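Local coordinates for pyridoxal kinase (Lactobacillus plantarum, PDB 3IBQ), which catalyses the ATP-dependent phosphorylation of pyridoxal to pyridoxal 5'-phosphate, a step in the salvage of vitamin B6, at the adenosine-5'-triphosphate site. Sequence-based numbering; all coordinates share one arbitrary frame.

The adenosine-5'-triphosphate site. Residues 141, 179-180, 187, 204-206, 208, 210-215, 217, 239, 242-243, 246. With ATP (adenosine-5'-triphosphate), chain B; MG (magnesium ion), chain C.
Adenine is identified here by main-chain groups of Leu206, in the nucleotide pocket of a ribokinase-like kinase. Leu206 N donates to ring nitrogen N1 of ATP at 3.0 Å, and the exocyclic amine N6 donates to Leu206 O, lying on a lone pair in the carbonyl plane. Both bonds are nearly straight (167° and 168° at H), a pairing that would disfavour guanine. Ile187 CG2 packs over one face of the base, with Val246 CG2 more distant on the other. Asn243, its CG anti to the backbone N, is held through ND2 by Arg204 O; the same amide reaches water 7, which contacts adenine N3. The ribose is read by Asn239, whose ND2 lies 2.9 Å from the 2'-hydroxyl ATP O2', a hydrogen bond, and by Thr179 O, which accepts from the 3'-hydroxyl ATP O3' at 2.8 Å. At the start of helix 213-226, Thr213 turns OG1 into the crowded position between backbone N and carbonyl carbon (chi1 45°), within hydrogen-bonding distance of two ATP oxygens, alpha-phosphate O2A (2.9 Å) and gamma-phosphate O1G (3.0 Å), which would have to share or alternate for its one proton. An alanine here would remove this bridging hydroxyl and would probably loosen the folded triphosphate. Although ligand and metal are poorly ordered, the modelled magnesium shell is a distorted six-coordinate one that includes waters and the beta-phosphate O1B of ATP, 2.3 Å from MG, with O2B of the same phosphate a longer contact at 2.7 Å.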
loop_
_atom_site.group_PDB
_atom_site.type_symbol
_atom_site.label_atom_id
_atom_site.label_comp_id
_atom_site.label_asym_id
_atom_site.label_seq_id
_atom_site.Cartn_x
_atom_site.Cartn_y
_atom_site.Cartn_z
ATOM N N ASN A 141 1.880 -8.250 2.876
ATOM C CA ASN A 141 2.269 -9.445 2.216
ATOM C C ASN A 141 2.426 -10.511 3.315
ATOM O O ASN A 141 2.285 -10.237 4.451
ATOM C CB ASN A 141 3.545 -9.300 1.419
ATOM C CG ASN A 141 4.733 -8.990 2.251
ATOM O OD1 ASN A 141 4.885 -9.441 3.337
ATOM N ND2 ASN A 141 5.593 -8.212 1.711
ATOM N N THR A 179 -1.753 -9.813 0.359
ATOM C CA THR A 179 -1.619 -9.477 -1.086
ATOM C C THR A 179 -0.790 -10.323 -2.108
ATOM O O THR A 179 -0.884 -10.170 -3.288
ATOM C CB THR A 179 -1.087 -8.038 -1.225
ATOM O OG1 THR A 179 0.167 -7.949 -0.593
ATOM C CG2 THR A 179 -2.069 -7.046 -0.639
ATOM N N ASP A 180 0.040 -11.169 -1.636
ATOM C CA ASP A 180 0.902 -11.856 -2.549
ATOM C C ASP A 180 0.724 -13.366 -2.428
ATOM O O ASP A 180 1.668 -14.082 -2.524
ATOM C CB ASP A 180 2.330 -11.509 -2.160
ATOM C CG ASP A 180 2.619 -11.921 -0.730
ATOM O OD1 ASP A 180 1.702 -12.265 -0.017
ATOM O OD2 ASP A 180 3.759 -11.986 -0.363
ATOM N N ILE A 187 -1.510 -15.595 -8.666
ATOM C CA ILE A 187 -1.043 -14.740 -7.606
ATOM C C ILE A 187 -2.159 -13.711 -7.276
ATOM O O ILE A 187 -2.790 -13.225 -8.158
ATOM C CB ILE A 187 0.283 -14.042 -7.918
ATOM C CG1 ILE A 187 0.860 -13.409 -6.659
ATOM C CG2 ILE A 187 0.111 -13.079 -8.984
ATOM C CD1 ILE A 187 2.028 -12.717 -6.807
ATOM N N ARG A 204 -3.291 -14.686 -13.224
ATOM C CA ARG A 204 -2.216 -15.549 -13.628
ATOM C C ARG A 204 -0.872 -14.854 -13.471
ATOM O O ARG A 204 -0.663 -13.843 -13.984
ATOM C CB ARG A 204 -2.431 -16.088 -15.047
ATOM C CG ARG A 204 -1.548 -17.241 -15.424
ATOM C CD ARG A 204 -1.948 -17.936 -16.752
ATOM N NE ARG A 204 -3.267 -18.525 -16.660
ATOM C CZ ARG A 204 -3.513 -19.811 -16.525
ATOM N NH1 ARG A 204 -2.549 -20.692 -16.608
ATOM N NH2 ARG A 204 -4.750 -20.230 -16.384
ATOM N N ARG A 205 0.020 -15.487 -12.716
ATOM C CA ARG A 205 1.343 -14.936 -12.453
ATOM C C ARG A 205 2.180 -14.840 -13.723
ATOM O O ARG A 205 2.244 -15.783 -14.514
ATOM C CB ARG A 205 2.074 -15.779 -11.406
ATOM C CG ARG A 205 3.256 -15.076 -10.758
ATOM C CD ARG A 205 3.689 -15.784 -9.484
ATOM N NE ARG A 205 4.018 -17.186 -9.723
ATOM C CZ ARG A 205 3.193 -18.200 -9.477
ATOM N NH1 ARG A 205 1.985 -17.968 -8.983
ATOM N NH2 ARG A 205 3.577 -19.445 -9.725
ATOM N N LEU A 206 2.822 -13.693 -13.907
ATOM C CA LEU A 206 3.670 -13.462 -15.037
ATOM C C LEU A 206 5.158 -13.538 -14.687
ATOM O O LEU A 206 5.529 -13.260 -13.629
ATOM C CB LEU A 206 3.329 -12.148 -15.714
ATOM C CG LEU A 206 1.843 -11.876 -15.969
ATOM C CD1 LEU A 206 1.591 -10.550 -16.558
ATOM C CD2 LEU A 206 1.213 -12.980 -16.765
ATOM N N GLY A 208 9.042 -12.889 -13.991
ATOM C CA GLY A 208 9.803 -11.735 -13.624
ATOM C C GLY A 208 9.430 -11.089 -12.333
ATOM O O GLY A 208 8.549 -11.493 -11.690
ATOM N N TYR A 210 8.976 -7.089 -10.615
ATOM C CA TYR A 210 8.783 -5.703 -10.965
ATOM C C TYR A 210 8.751 -4.771 -9.757
ATOM O O TYR A 210 8.483 -5.190 -8.680
ATOM C CB TYR A 210 7.550 -5.572 -11.927
ATOM C CG TYR A 210 7.661 -6.532 -13.052
ATOM C CD1 TYR A 210 8.314 -6.205 -14.185
ATOM C CD2 TYR A 210 7.215 -7.805 -12.937
ATOM C CE1 TYR A 210 8.494 -7.100 -15.196
ATOM C CE2 TYR A 210 7.391 -8.731 -13.942
ATOM C CZ TYR A 210 8.033 -8.359 -15.079
ATOM O OH TYR A 210 8.258 -9.197 -16.080
ATOM N N ASN A 211 9.074 -3.514 -9.944
ATOM C CA ASN A 211 9.042 -2.600 -8.848
ATOM C C ASN A 211 7.718 -1.821 -8.875
ATOM O O ASN A 211 7.179 -1.619 -9.905
ATOM C CB ASN A 211 10.240 -1.641 -8.929
ATOM C CG ASN A 211 11.588 -2.324 -8.602
ATOM O OD1 ASN A 211 11.649 -3.169 -7.792
ATOM N ND2 ASN A 211 12.611 -1.913 -9.245
ATOM N N GLY A 212 7.257 -1.367 -7.726
ATOM C CA GLY A 212 6.074 -0.561 -7.666
ATOM C C GLY A 212 4.718 -1.275 -7.714
ATOM O O GLY A 212 3.720 -0.652 -7.666
ATOM N N THR A 213 4.716 -2.590 -7.786
ATOM C CA THR A 213 3.503 -3.355 -7.899
ATOM C C THR A 213 2.623 -3.202 -6.670
ATOM O O THR A 213 1.486 -2.899 -6.784
ATOM C CB THR A 213 3.739 -4.813 -8.320
ATOM O OG1 THR A 213 4.796 -5.376 -7.611
ATOM C CG2 THR A 213 4.058 -4.906 -9.794
ATOM N N GLY A 214 3.207 -3.404 -5.506
ATOM C CA GLY A 214 2.526 -3.182 -4.269
ATOM C C GLY A 214 1.942 -1.779 -4.137
ATOM O O GLY A 214 0.816 -1.646 -3.816
ATOM N N ASP A 215 2.750 -0.791 -4.447
ATOM C CA ASP A 215 2.371 0.599 -4.452
ATOM C C ASP A 215 1.126 0.836 -5.302
ATOM O O ASP A 215 0.184 1.355 -4.803
ATOM C CB ASP A 215 3.534 1.480 -4.893
ATOM C CG ASP A 215 4.751 1.343 -4.005
ATOM O OD1 ASP A 215 4.630 0.998 -2.873
ATOM O OD2 ASP A 215 5.810 1.574 -4.432
ATOM N N LEU A 217 -1.055 -1.380 -6.537
ATOM C CA LEU A 217 -2.106 -2.199 -5.986
ATOM C C LEU A 217 -2.800 -1.426 -4.893
ATOM O O LEU A 217 -3.953 -1.344 -4.895
ATOM C CB LEU A 217 -1.632 -3.527 -5.439
ATOM C CG LEU A 217 -2.745 -4.508 -4.977
ATOM C CD1 LEU A 217 -3.536 -5.040 -6.084
ATOM C CD2 LEU A 217 -2.218 -5.566 -4.119
ATOM N N ASN A 239 -6.631 -6.600 -8.895
ATOM C CA ASN A 239 -5.780 -7.686 -9.359
ATOM C C ASN A 239 -5.694 -7.783 -10.868
ATOM O O ASN A 239 -4.648 -7.966 -11.362
ATOM C CB ASN A 239 -6.082 -9.042 -8.727
ATOM C CG ASN A 239 -5.576 -9.136 -7.339
ATOM O OD1 ASN A 239 -6.273 -8.824 -6.456
ATOM N ND2 ASN A 239 -4.371 -9.459 -7.158
ATOM N N LEU A 242 -3.545 -4.786 -12.035
ATOM C CA LEU A 242 -2.112 -4.982 -11.827
ATOM C C LEU A 242 -1.543 -5.947 -12.867
ATOM O O LEU A 242 -0.475 -5.717 -13.433
ATOM C CB LEU A 242 -1.840 -5.507 -10.416
ATOM C CG LEU A 242 -1.458 -4.461 -9.366
ATOM C CD1 LEU A 242 -0.055 -3.932 -9.621
ATOM C CD2 LEU A 242 -2.468 -3.324 -9.346
ATOM N N ASN A 243 -2.279 -7.026 -13.106
ATOM C CA ASN A 243 -1.922 -8.045 -14.074
ATOM C C ASN A 243 -1.639 -7.337 -15.405
ATOM O O ASN A 243 -0.604 -7.456 -15.920
ATOM C CB ASN A 243 -2.999 -9.091 -14.170
ATOM C CG ASN A 243 -2.497 -10.407 -14.790
ATOM O OD1 ASN A 243 -2.844 -10.704 -15.865
ATOM N ND2 ASN A 243 -1.662 -11.093 -14.123
ATOM N N VAL A 246 1.593 -5.102 -15.275
ATOM C CA VAL A 246 2.758 -5.917 -15.383
ATOM C C VAL A 246 2.889 -6.379 -16.861
ATOM O O VAL A 246 3.901 -6.319 -17.383
ATOM C CB VAL A 246 2.759 -7.086 -14.411
ATOM C CG1 VAL A 246 3.880 -8.054 -14.705
ATOM C CG2 VAL A 246 2.787 -6.588 -12.955
HETATM P PG ATP B . 6.590 -4.837 -4.345
HETATM O O1G ATP B . 7.109 -4.671 -5.772
HETATM O O2G ATP B . 7.637 -5.436 -3.516
HETATM O O3G ATP B . 5.726 -3.694 -3.860
HETATM P PB ATP B . 4.543 -5.916 -2.925
HETATM O O1B ATP B . 4.624 -4.503 -2.487
HETATM O O2B ATP B . 4.769 -6.970 -1.884
HETATM O O3B ATP B . 5.607 -6.056 -4.071
HETATM P PA ATP B . 3.352 -7.757 -4.559
HETATM O O1A ATP B . 3.527 -8.975 -3.808
HETATM O O2A ATP B . 4.280 -7.525 -5.701
HETATM O O3A ATP B . 3.303 -6.358 -3.779
HETATM O "O5'" ATP B . 1.879 -7.724 -5.046
HETATM C "C5'" ATP B . 1.399 -6.676 -5.800
HETATM C "C4'" ATP B . 0.337 -7.226 -6.698
HETATM O "O4'" ATP B . 0.735 -7.042 -8.036
HETATM C "C3'" ATP B . 0.008 -8.707 -6.541
HETATM O "O3'" ATP B . -1.118 -8.830 -5.782
HETATM C "C2'" ATP B . -0.487 -9.010 -7.883
HETATM O "O2'" ATP B . -1.767 -8.386 -7.937
HETATM C "C1'" ATP B . 0.434 -8.203 -8.754
HETATM N N9 ATP B . 1.686 -8.864 -9.193
HETATM C C8 ATP B . 2.849 -8.774 -8.636
HETATM N N7 ATP B . 3.750 -9.464 -9.315
HETATM C C5 ATP B . 3.175 -10.010 -10.326
HETATM C C6 ATP B . 3.552 -10.913 -11.441
HETATM N N6 ATP B . 4.807 -11.303 -11.618
HETATM N N1 ATP B . 2.600 -11.251 -12.247
HETATM C C2 ATP B . 1.361 -10.865 -12.096
HETATM N N3 ATP B . 0.936 -10.061 -11.159
HETATM C C4 ATP B . 1.790 -9.606 -10.251
HETATM MG MG MG C . 4.040 -4.894 -0.330
HETATM O O HOH W 1 1.610 -5.284 -0.196
HETATM O O HOH W 2 3.237 -6.940 -0.065
HETATM O O HOH W 3 2.991 -4.567 1.566
HETATM O O HOH W 4 5.845 -4.863 0.839
HETATM O O HOH W 5 3.754 -2.902 -1.002
HETATM O O HOH W 6 5.671 -1.522 -4.622
HETATM O O HOH W 7 -1.705 -10.047 -11.194
HETATM O O HOH W 8 -3.050 -10.633 -9.036
#